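Local structure of putative GntR-family transcriptional regulator (Bordetella bronchiseptica RB50, 3CNV) at the interface of chains A and B, the interface of chains C and B and the interface of chains C and A. The protein probably regulates transcription as a DNA-binding GntR-family regulator, its UTRA domain likely sensing a small-molecule effector and contributing to assembly of the protein. Numbering follows the deposited sequence. Chains: chain A/B/C, Putative GntR-family transcriptional regulator.

Contact 1: the interface of chains A and B. Residues chain A 102, 104, 136, 140; chain B 102, 104, 136, 140.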
# COMPACT_ATOMS: atom_id res chain seq x y z
N ARG A 102 -8.25 7.27 -2.65
CA ARG A 102 -7.56 6.77 -1.44
C ARG A 102 -8.58 6.55 -0.38
O ARG A 102 -9.61 7.21 -0.36
CB ARG A 102 -6.51 7.87 -0.98
CG ARG A 102 -5.70 7.48 0.19
CD ARG A 102 -4.71 8.57 0.55
NE ARG A 102 -5.31 9.84 0.97
CZ ARG A 102 -5.60 10.04 2.23
NH1 ARG A 102 -5.34 9.05 3.02
NH2 ARG A 102 -6.11 11.17 2.69
N ASP A 104 -8.53 5.78 3.95
CA ASP A 104 -7.77 5.60 5.18
C ASP A 104 -8.68 4.80 6.13
O ASP A 104 -9.84 5.20 6.36
CB ASP A 104 -7.39 6.93 5.84
CG ASP A 104 -6.40 7.84 5.00
OD1 ASP A 104 -5.47 7.35 4.26
OD2 ASP A 104 -6.55 9.11 5.18
N TYR A 136 -11.48 9.17 -0.06
CA TYR A 136 -11.13 10.48 -0.55
C TYR A 136 -11.14 10.49 -2.08
O TYR A 136 -10.74 9.53 -2.72
CB TYR A 136 -9.71 10.90 -0.03
CG TYR A 136 -9.65 11.09 1.48
CD1 TYR A 136 -9.84 12.32 2.03
CD2 TYR A 136 -9.42 10.03 2.35
CE1 TYR A 136 -9.82 12.50 3.37
CE2 TYR A 136 -9.39 10.20 3.69
CZ TYR A 136 -9.61 11.45 4.21
OH TYR A 136 -9.65 11.71 5.55
N ASP A 140 -7.78 15.35 -1.91
CA ASP A 140 -7.95 14.95 -0.52
C ASP A 140 -9.26 15.44 0.07
O ASP A 140 -9.36 15.93 1.21
CB ASP A 140 -6.73 15.37 0.31
CG ASP A 140 -5.81 14.18 0.58
OD1 ASP A 140 -6.38 13.07 0.80
OD2 ASP A 140 -4.57 14.35 0.54
N ARG B 102 1.92 8.13 7.57
CA ARG B 102 1.56 8.02 6.16
C ARG B 102 2.36 8.98 5.34
O ARG B 102 2.70 10.07 5.80
CB ARG B 102 0.04 8.44 5.95
CG ARG B 102 -0.50 8.07 4.55
CD ARG B 102 -1.98 8.52 4.35
NE ARG B 102 -2.18 9.86 3.79
CZ ARG B 102 -2.70 10.85 4.49
NH1 ARG B 102 -3.05 10.63 5.75
NH2 ARG B 102 -2.93 12.04 3.97
N ASP B 104 1.91 10.69 1.19
CA ASP B 104 1.17 10.73 -0.07
C ASP B 104 2.22 11.24 -1.10
O ASP B 104 2.90 12.22 -0.86
CB ASP B 104 -0.01 11.67 -0.05
CG ASP B 104 -1.16 11.21 0.87
OD1 ASP B 104 -1.30 9.97 1.16
OD2 ASP B 104 -1.95 12.13 1.29
N TYR B 136 2.85 12.69 6.81
CA TYR B 136 1.87 13.03 7.84
C TYR B 136 2.17 12.32 9.16
O TYR B 136 2.63 11.19 9.20
CB TYR B 136 0.42 12.68 7.37
CG TYR B 136 -0.05 13.44 6.16
CD1 TYR B 136 -0.80 14.58 6.30
CD2 TYR B 136 0.29 13.04 4.87
CE1 TYR B 136 -1.18 15.32 5.18
CE2 TYR B 136 -0.12 13.77 3.75
CZ TYR B 136 -0.81 14.92 3.93
OH TYR B 136 -1.22 15.71 2.86
N ASP B 140 -3.60 13.24 10.68
CA ASP B 140 -3.45 13.78 9.29
C ASP B 140 -2.78 15.15 9.25
O ASP B 140 -3.19 16.09 8.48
CB ASP B 140 -4.82 13.84 8.58
CG ASP B 140 -5.25 12.49 8.09
OD1 ASP B 140 -4.38 11.80 7.51
OD2 ASP B 140 -6.41 12.12 8.32
O HOH W 1 -1.58 14.78 0.47
O HOH W 2 -8.40 10.08 7.30

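Contact 2: the interface of chains C and B. Residues chain C 8-10, 158; chain B 4, 100-101, 138.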
# COMPACT_ATOMS: atom_id res chain seq x y z
N LEU C 8 -0.15 -0.73 14.60
CA LEU C 8 -0.87 -0.30 15.83
C LEU C 8 -0.71 1.21 16.12
O LEU C 8 0.34 1.80 16.05
CB LEU C 8 -0.45 -1.08 17.08
CG LEU C 8 -1.34 -2.18 17.67
CD1 LEU C 8 -0.90 -2.40 19.06
CD2 LEU C 8 -2.88 -1.93 17.67
N ALA C 9 -1.82 1.81 16.41
CA ALA C 9 -1.93 3.23 16.53
C ALA C 9 -2.95 3.47 17.61
O ALA C 9 -3.91 2.70 17.72
CB ALA C 9 -2.43 3.80 15.24
N PRO C 10 -2.72 4.48 18.45
CA PRO C 10 -3.61 4.79 19.58
C PRO C 10 -4.89 5.38 19.15
O PRO C 10 -4.92 6.13 18.18
CB PRO C 10 -2.82 5.84 20.40
CG PRO C 10 -1.84 6.37 19.48
CD PRO C 10 -1.47 5.25 18.52
N ARG C 158 -3.88 0.65 11.74
CA ARG C 158 -4.04 1.72 10.69
C ARG C 158 -3.64 1.26 9.29
O ARG C 158 -2.65 0.58 9.05
CB ARG C 158 -3.32 3.05 11.09
CG ARG C 158 -1.82 2.96 10.90
CD ARG C 158 -1.09 4.28 11.20
NE ARG C 158 0.37 4.11 11.23
CZ ARG C 158 1.14 3.57 10.26
NH1 ARG C 158 0.62 3.03 9.13
NH2 ARG C 158 2.45 3.53 10.44
N ARG B 4 12.09 4.43 6.31
CA ARG B 4 10.72 4.71 6.59
C ARG B 4 9.93 4.64 5.29
O ARG B 4 8.86 3.92 5.20
CB ARG B 4 10.57 6.09 7.29
CG ARG B 4 9.13 6.49 7.52
CD ARG B 4 8.58 5.63 8.56
NE ARG B 4 7.13 5.77 8.78
CZ ARG B 4 6.20 5.11 8.10
NH1 ARG B 4 6.52 4.22 7.17
NH2 ARG B 4 4.94 5.31 8.38
N MSE B 100 6.14 9.66 11.39
CA MSE B 100 5.25 9.65 10.22
C MSE B 100 4.44 8.34 10.13
O MSE B 100 4.99 7.19 10.16
CB MSE B 100 6.04 9.87 8.96
CG MSE B 100 7.06 10.97 8.99
SE MSE B 100 6.23 12.70 9.40
CE MSE B 100 7.92 13.79 9.27
N VAL B 101 3.14 8.49 9.99
CA VAL B 101 2.24 7.38 9.85
C VAL B 101 1.85 7.10 8.41
O VAL B 101 1.52 5.97 8.05
CB VAL B 101 0.94 7.61 10.73
CG1 VAL B 101 1.36 7.91 12.13
CG2 VAL B 101 0.14 8.74 10.20
N TYR B 138 0.26 11.53 12.99
CA TYR B 138 -1.12 11.38 13.58
C TYR B 138 -2.12 12.56 13.42
O TYR B 138 -1.84 13.72 13.61
CB TYR B 138 -0.97 10.85 15.04
CG TYR B 138 -0.46 9.39 15.00
CD1 TYR B 138 -1.32 8.32 14.63
CD2 TYR B 138 0.85 9.06 15.28
CE1 TYR B 138 -0.88 6.98 14.56
CE2 TYR B 138 1.32 7.71 15.19
CZ TYR B 138 0.45 6.68 14.83
OH TYR B 138 0.86 5.35 14.72

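Contact 3: the interface of chains C and A. Residues chain C 11, 129, 156-158; chain A 105-108.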
# COMPACT_ATOMS: atom_id res chain seq x y z
N ASP C 11 -5.96 5.00 19.82
CA ASP C 11 -7.26 5.53 19.45
C ASP C 11 -7.25 6.99 19.85
O ASP C 11 -7.95 7.79 19.28
CB ASP C 11 -8.39 4.81 20.16
CG ASP C 11 -8.61 3.44 19.63
OD1 ASP C 11 -8.22 3.14 18.48
OD2 ASP C 11 -9.24 2.65 20.36
N LEU C 129 -7.56 -9.12 17.31
CA LEU C 129 -7.12 -8.98 15.93
C LEU C 129 -5.94 -9.93 15.71
O LEU C 129 -4.90 -9.82 16.32
CB LEU C 129 -6.81 -7.55 15.59
CG LEU C 129 -6.36 -7.20 14.13
CD1 LEU C 129 -7.43 -7.62 13.13
CD2 LEU C 129 -5.99 -5.69 13.98
N HIS C 156 -5.76 0.55 17.42
CA HIS C 156 -6.31 -0.02 16.21
C HIS C 156 -5.15 -0.21 15.24
O HIS C 156 -4.01 0.30 15.44
CB HIS C 156 -7.40 0.91 15.62
CG HIS C 156 -6.89 2.29 15.33
ND1 HIS C 156 -6.92 3.29 16.26
CD2 HIS C 156 -6.23 2.78 14.25
CE1 HIS C 156 -6.32 4.36 15.76
NE2 HIS C 156 -5.89 4.07 14.54
N TYR C 157 -5.45 -0.94 14.20
CA TYR C 157 -4.49 -1.19 13.12
C TYR C 157 -4.81 -0.21 12.00
O TYR C 157 -5.92 -0.19 11.41
CB TYR C 157 -4.60 -2.66 12.69
CG TYR C 157 -3.79 -3.09 11.46
CD1 TYR C 157 -4.14 -2.65 10.18
CD2 TYR C 157 -2.84 -4.08 11.55
CE1 TYR C 157 -3.38 -3.09 9.01
CE2 TYR C 157 -2.13 -4.52 10.43
CZ TYR C 157 -2.40 -4.01 9.18
OH TYR C 157 -1.76 -4.50 8.06
N ARG C 158 -3.88 0.65 11.74
CA ARG C 158 -4.04 1.72 10.69
C ARG C 158 -3.64 1.26 9.29
O ARG C 158 -2.65 0.58 9.05
CB ARG C 158 -3.32 3.05 11.09
CG ARG C 158 -1.82 2.96 10.90
CD ARG C 158 -1.09 4.28 11.20
NE ARG C 158 0.37 4.11 11.23
CZ ARG C 158 1.14 3.57 10.26
NH1 ARG C 158 0.62 3.03 9.13
NH2 ARG C 158 2.45 3.53 10.44
N GLU A 105 -8.12 3.75 6.73
CA GLU A 105 -8.86 2.86 7.60
C GLU A 105 -8.24 2.62 8.95
O GLU A 105 -7.07 2.71 9.16
CB GLU A 105 -9.06 1.45 6.93
CG GLU A 105 -9.88 1.46 5.66
CD GLU A 105 -9.92 0.12 4.96
OE1 GLU A 105 -9.07 -0.78 5.24
OE2 GLU A 105 -10.78 0.02 4.05
N LYS A 106 -9.13 2.27 9.85
CA LYS A 106 -8.79 1.87 11.21
C LYS A 106 -9.51 0.56 11.47
O LYS A 106 -10.78 0.49 11.35
CB LYS A 106 -9.24 2.94 12.21
CG LYS A 106 -8.52 4.24 12.09
CD LYS A 106 -9.14 5.34 12.98
CE LYS A 106 -8.30 6.62 12.89
NZ LYS A 106 -8.81 7.63 13.88
N LEU A 107 -8.73 -0.48 11.76
CA LEU A 107 -9.26 -1.82 11.96
C LEU A 107 -9.07 -2.25 13.38
O LEU A 107 -8.05 -2.00 13.98
CB LEU A 107 -8.61 -2.87 11.08
CG LEU A 107 -8.91 -2.98 9.59
CD1 LEU A 107 -8.48 -1.74 8.93
CD2 LEU A 107 -8.19 -4.20 9.00
N ARG A 108 -10.11 -2.88 13.88
CA ARG A 108 -10.15 -3.46 15.27
C ARG A 108 -11.06 -4.67 15.34
O ARG A 108 -11.93 -4.86 14.50
CB ARG A 108 -10.56 -2.40 16.32
CG ARG A 108 -11.55 -1.40 15.82
CD ARG A 108 -11.97 -0.16 16.78
NE ARG A 108 -11.03 0.99 16.90
CZ ARG A 108 -11.06 2.11 16.15
NH1 ARG A 108 -11.91 2.29 15.16
NH2 ARG A 108 -10.23 3.08 16.40

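Contact 4: the interface of chains C and A. Residues chain C 5, 7, 103-105, 107, 157, 159, 161; chain A 7, 107, 157, 159-161.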
# COMPACT_ATOMS: atom_id res chain seq x y z
N PHE C 5 6.87 -2.61 10.11
CA PHE C 5 5.54 -3.04 9.65
C PHE C 5 4.38 -2.79 10.62
O PHE C 5 3.19 -2.72 10.19
CB PHE C 5 5.51 -4.52 9.24
CG PHE C 5 6.32 -4.89 8.00
CD1 PHE C 5 6.12 -4.28 6.76
CD2 PHE C 5 7.25 -5.90 8.08
CE1 PHE C 5 6.84 -4.69 5.67
CE2 PHE C 5 7.99 -6.29 6.99
CZ PHE C 5 7.80 -5.70 5.80
N ARG C 7 1.44 -1.62 12.58
CA ARG C 7 0.39 -0.67 12.22
C ARG C 7 -0.50 -0.25 13.41
O ARG C 7 -1.46 0.47 13.26
CB ARG C 7 -0.48 -1.23 11.12
CG ARG C 7 0.26 -1.39 9.75
CD ARG C 7 0.78 -0.14 9.15
NE ARG C 7 1.26 -0.48 7.83
CZ ARG C 7 0.47 -0.70 6.78
NH1 ARG C 7 -0.87 -0.65 6.91
NH2 ARG C 7 1.00 -1.06 5.61
N ALA C 103 5.76 -7.23 2.95
CA ALA C 103 5.02 -8.19 3.77
C ALA C 103 3.62 -8.45 3.27
O ALA C 103 2.99 -7.55 2.69
CB ALA C 103 4.98 -7.85 5.23
N ASP C 104 3.21 -9.73 3.34
CA ASP C 104 1.80 -10.10 2.94
C ASP C 104 1.14 -10.53 4.23
O ASP C 104 1.69 -11.32 4.99
CB ASP C 104 1.70 -11.23 1.92
CG ASP C 104 2.23 -10.83 0.53
OD1 ASP C 104 2.02 -9.66 0.04
OD2 ASP C 104 2.88 -11.76 -0.09
N GLU C 105 -0.02 -9.94 4.49
CA GLU C 105 -0.78 -10.23 5.71
C GLU C 105 -2.19 -10.66 5.45
O GLU C 105 -2.87 -10.28 4.47
CB GLU C 105 -0.80 -9.03 6.67
CG GLU C 105 0.57 -8.65 7.14
CD GLU C 105 0.53 -7.43 8.05
OE1 GLU C 105 -0.54 -6.75 8.14
OE2 GLU C 105 1.56 -7.16 8.66
N LEU C 107 -5.65 -10.69 7.90
CA LEU C 107 -6.24 -10.21 9.13
C LEU C 107 -7.58 -10.81 9.36
O LEU C 107 -8.40 -10.87 8.47
CB LEU C 107 -6.29 -8.70 9.16
CG LEU C 107 -4.99 -7.91 9.38
CD1 LEU C 107 -4.01 -7.95 8.23
CD2 LEU C 107 -5.27 -6.40 9.72
N TYR C 157 -5.45 -0.94 14.20
CA TYR C 157 -4.49 -1.19 13.12
C TYR C 157 -4.81 -0.21 12.00
O TYR C 157 -5.92 -0.19 11.41
CB TYR C 157 -4.60 -2.66 12.69
CG TYR C 157 -3.79 -3.09 11.46
CD1 TYR C 157 -4.14 -2.65 10.18
CD2 TYR C 157 -2.84 -4.08 11.55
CE1 TYR C 157 -3.38 -3.09 9.01
CE2 TYR C 157 -2.13 -4.52 10.43
CZ TYR C 157 -2.40 -4.01 9.18
OH TYR C 157 -1.76 -4.50 8.06
N ASN C 159 -4.44 1.60 8.30
CA ASN C 159 -4.11 1.20 6.92
C ASN C 159 -4.60 2.23 5.92
O ASN C 159 -5.74 2.61 5.93
CB ASN C 159 -4.73 -0.18 6.56
CG ASN C 159 -4.06 -0.86 5.36
OD1 ASN C 159 -2.88 -0.71 5.11
ND2 ASN C 159 -4.83 -1.67 4.64
N LEU C 161 -5.13 2.77 1.87
CA LEU C 161 -5.37 2.04 0.61
C LEU C 161 -5.36 2.98 -0.55
O LEU C 161 -5.94 4.09 -0.49
CB LEU C 161 -6.74 1.35 0.57
CG LEU C 161 -7.20 0.49 1.72
CD1 LEU C 161 -8.54 -0.21 1.35
CD2 LEU C 161 -6.10 -0.51 2.08
N ARG A 7 -11.30 -5.86 0.79
CA ARG A 7 -10.10 -6.72 0.95
C ARG A 7 -10.41 -8.12 1.42
O ARG A 7 -9.53 -8.90 1.78
CB ARG A 7 -9.10 -6.11 1.93
CG ARG A 7 -8.53 -4.80 1.43
CD ARG A 7 -7.68 -5.07 0.23
NE ARG A 7 -7.01 -3.85 -0.09
CZ ARG A 7 -5.92 -3.39 0.53
NH1 ARG A 7 -5.31 -4.13 1.47
NH2 ARG A 7 -5.40 -2.22 0.19
N LEU A 107 -8.73 -0.48 11.76
CA LEU A 107 -9.26 -1.82 11.96
C LEU A 107 -9.07 -2.25 13.38
O LEU A 107 -8.05 -2.00 13.98
CB LEU A 107 -8.61 -2.87 11.08
CG LEU A 107 -8.91 -2.98 9.59
CD1 LEU A 107 -8.48 -1.74 8.93
CD2 LEU A 107 -8.19 -4.20 9.00
N TYR A 157 -9.12 -10.46 5.73
CA TYR A 157 -8.76 -9.19 5.10
C TYR A 157 -7.31 -9.30 4.68
O TYR A 157 -6.42 -9.46 5.49
CB TYR A 157 -9.01 -8.03 6.11
CG TYR A 157 -8.64 -6.61 5.73
CD1 TYR A 157 -9.63 -5.63 5.69
CD2 TYR A 157 -7.31 -6.23 5.50
CE1 TYR A 157 -9.31 -4.34 5.36
CE2 TYR A 157 -6.98 -4.88 5.12
CZ TYR A 157 -8.00 -3.94 5.11
OH TYR A 157 -7.64 -2.65 4.76
N ASN A 159 -3.90 -7.83 3.09
CA ASN A 159 -3.15 -6.60 2.99
C ASN A 159 -1.71 -6.87 2.63
O ASN A 159 -1.05 -7.64 3.28
CB ASN A 159 -3.15 -5.85 4.30
CG ASN A 159 -2.82 -4.35 4.16
OD1 ASN A 159 -3.08 -3.67 3.13
ND2 ASN A 159 -2.26 -3.82 5.23
N SER A 160 -1.24 -6.18 1.61
CA SER A 160 0.19 -6.11 1.30
C SER A 160 0.77 -4.82 1.79
O SER A 160 0.25 -3.76 1.52
CB SER A 160 0.44 -6.13 -0.21
OG SER A 160 0.11 -7.37 -0.71
N LEU A 161 1.93 -4.92 2.40
CA LEU A 161 2.68 -3.81 2.97
C LEU A 161 4.00 -3.65 2.27
O LEU A 161 4.74 -4.64 2.05
CB LEU A 161 2.98 -4.06 4.43
CG LEU A 161 1.75 -4.24 5.38
CD1 LEU A 161 1.09 -5.62 5.22
CD2 LEU A 161 2.14 -4.09 6.85
O HOH W 3 -0.72 -1.78 3.36

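Contact 1: the interface of chains A and B
Strand 102-111 of chain A faces its counterpart in chain B, with the end of strand 127-137 and the loop at residue 140 of each chain flanking them. These elements belong to the UTRA domain, the effector-binding module of one GntR subfamily. At the centre A:Arg102 and B:Arg102 meet tip to tip. Each has CG anti to the backbone N (chi1 -178° and -168°) and bends at chi3, which lays the two guanidinium planes almost parallel, 9° apart. They stack with A:Arg102 NH1 3.3 Å from B:Arg102 NE. The ring of each chain's own Tyr136 backs the opposite guanidinium face, making a tyrosine–arginine–arginine–tyrosine pile. Carboxylates at the rim probably offset the repulsion of like charges. B:Arg102 grips B:Asp104 side-on, NE lying 2.8 Å from OD1 and NH2 2.9 Å from OD2, while A:Arg102 NH2 reaches A:Asp140 OD1 at 2.7 Å. Between the chains B:Arg102 NH1 forms a long salt bridge of 3.9 Å to A:Asp104 OD2. Carboxylates also approach tip to tip, A:Asp140 OD2 standing 3.5 Å from B:Asp104 OD2. Water 1 joins these two oxygens and also meets B:Tyr136 OH at 2.6 Å. In the twin position water 2 links A:Asp104 OD2, B:Asp140 OD2 and A:Tyr136 OH.

Contact 2: the interface of chains C and B
C:Arg158, on strand 155-161, stretches across to chain B and lays one guanidinium face against the backbone carbonyl of B:Val101. Its CG takes the crowded position between backbone N and carbonyl carbon (chi1 77°), and from CG to NE the chain is extended, so the head projects well away from its strand. B:Val101 O sits above the plane, offset toward the rim, 3.3 Å from C:Arg158 CZ, too far out of the plane for the N-H groups to point at it. The stem of the valine crosses the arginine obliquely, B:Val101 CB lying 3.6 Å from C:Arg158 NE. B:Tyr138 comes in at about a right angle, its ring turned 55° from the guanidinium plane. The phenol OH lies in that plane at the edge, 3.7 Å from C:Arg158 NE. The same ring brings CE1 to within 3.6 Å of C:Ala9 CB on strand 8-10. At the far end B:Arg4 meets C:Arg158 tip to tip, the planes 18° apart and the two NH2 atoms 3.7 Å from each other. B:Arg4 grips the carbonyl O of B:Met100, a selenomethionine, through NE at 2.9 Å and NH2 at 2.6 Å; this oxygen and B:Val101 O may ease the repulsion between the arginines. The patch packs chain C against chain B, perhaps aided by the partial negative charge over the guanidinium, and may help the UTRA domains assemble, although the deposited packing alone does not prove that role.

Contact 3: the interface of chains C and A
C:His156 and A:Arg108 both place CG in the crowded position between backbone N and carbonyl carbon; chi1 of 57° turns the imidazole toward C:Asp11, and chi1 of 34°, well short of staggered, with a bend at chi3 brings the guanidinium alongside it. The two groups flank an antiparallel pairing between UTRA domains, in which C:Tyr157 on strand 155-161 bridges to A:Leu107 on strand 102-111. C:Tyr157 N donates to A:Leu107 O at 2.8 Å in a nearly straight bond (177° at H), and A:Leu107 N returns a bond of 2.8 Å to C:Tyr157 O, arriving on a carbonyl lone pair.

C:Asp11 OD1 receives two donors from different directions. C:His156 ND1 meets it nearly along the C-O axis at 2.6 Å, the oxygen lying close to the imidazole plane. A:Arg108 NH2 approaches from above the carboxylate plane, giving a salt bridge of 2.9 Å with the oxygen squarely in the guanidinium plane. This shared acceptor helps fix the rotation of the imidazole. The carboxylate could favour a protonated ring, but the neighbouring guanidinium and the lysine ammonium of A:Lys106 would oppose this, so the net shift cannot be told from the geometry. C:His156 and A:Arg108 point the same way, side by side, their planes steeply inclined. The extended chain of A:Lys106 crosses obliquely on a face of the imidazole: CG stands 3.5 Å from C:His156 CD2, and CD lies farther along toward the rim.

Contact 4: the interface of chains C and A
A:Leu161, the last residue of strand 155-161, starts with CG anti to the carbonyl carbon (chi1 -60°), and its CB lies 3.9 Å from C:Phe5 CD1. Next, CG meets the tip of C:Arg7, 3.3 Å from the guanidinium NH2. The methyls then part: CD1 packs against the carboxylate carbon of C:Glu105, 3.4 Å from CD, while CD2 lies between C:Arg7 NH2 and C:Glu105 OE2. The backbone of A:Leu161 is paired antiparallel with C:Ala103 of strand 100-111, A:Leu161 N donating to C:Ala103 O at 2.8 Å; C:Glu105 pairs likewise with A:Asn159. A:Ser160 OG donates to the anti lone pair of C:Asp104 OD1, away from the other oxygen.

Near the two-fold axis A:Asn159 and C:Asn159 meet tip to tip, their amides 80° apart and only weakly bonded to each other. Instead, A:Asn159 ND2 donates to the phenol of C:Tyr157, 2.9 Å from OH, and C:Asn159 ND2 to A:Tyr157 OH at 3.0 Å. Each amide oxygen is held by its own chain's Arg7, C:Arg7 NH1 reaching C:Asn159 OD1 at 2.7 Å. Water 3 joins both amide oxygens with C:Arg7 NH2 and A:Ser160 O. Strand pairing and polar core together join the two subunits in what is plausibly the UTRA dimer.

Contact 3 and contact 4 are parts of one C–A interface: their C-alpha centres lie about 10 Å apart, and they share C:Tyr157 and A:Leu107. By the same measure between C-alpha centres, contact 2 is about 10 Å from contact 3, with which it shares C:Arg158, so strand 155-161 of chain C borders both neighbours. Contact 1 lies, again between C-alpha centres, about 12 Å from contact 2, 15 Å from contact 3 and 16 Å from contact 4. Strand 102-111 of chain A serves contacts 1, 3 and 4. Continuous strand pairing suggests C–A as the firmer dimer, with contacts 1 and 2 perhaps building the deposited tetramer.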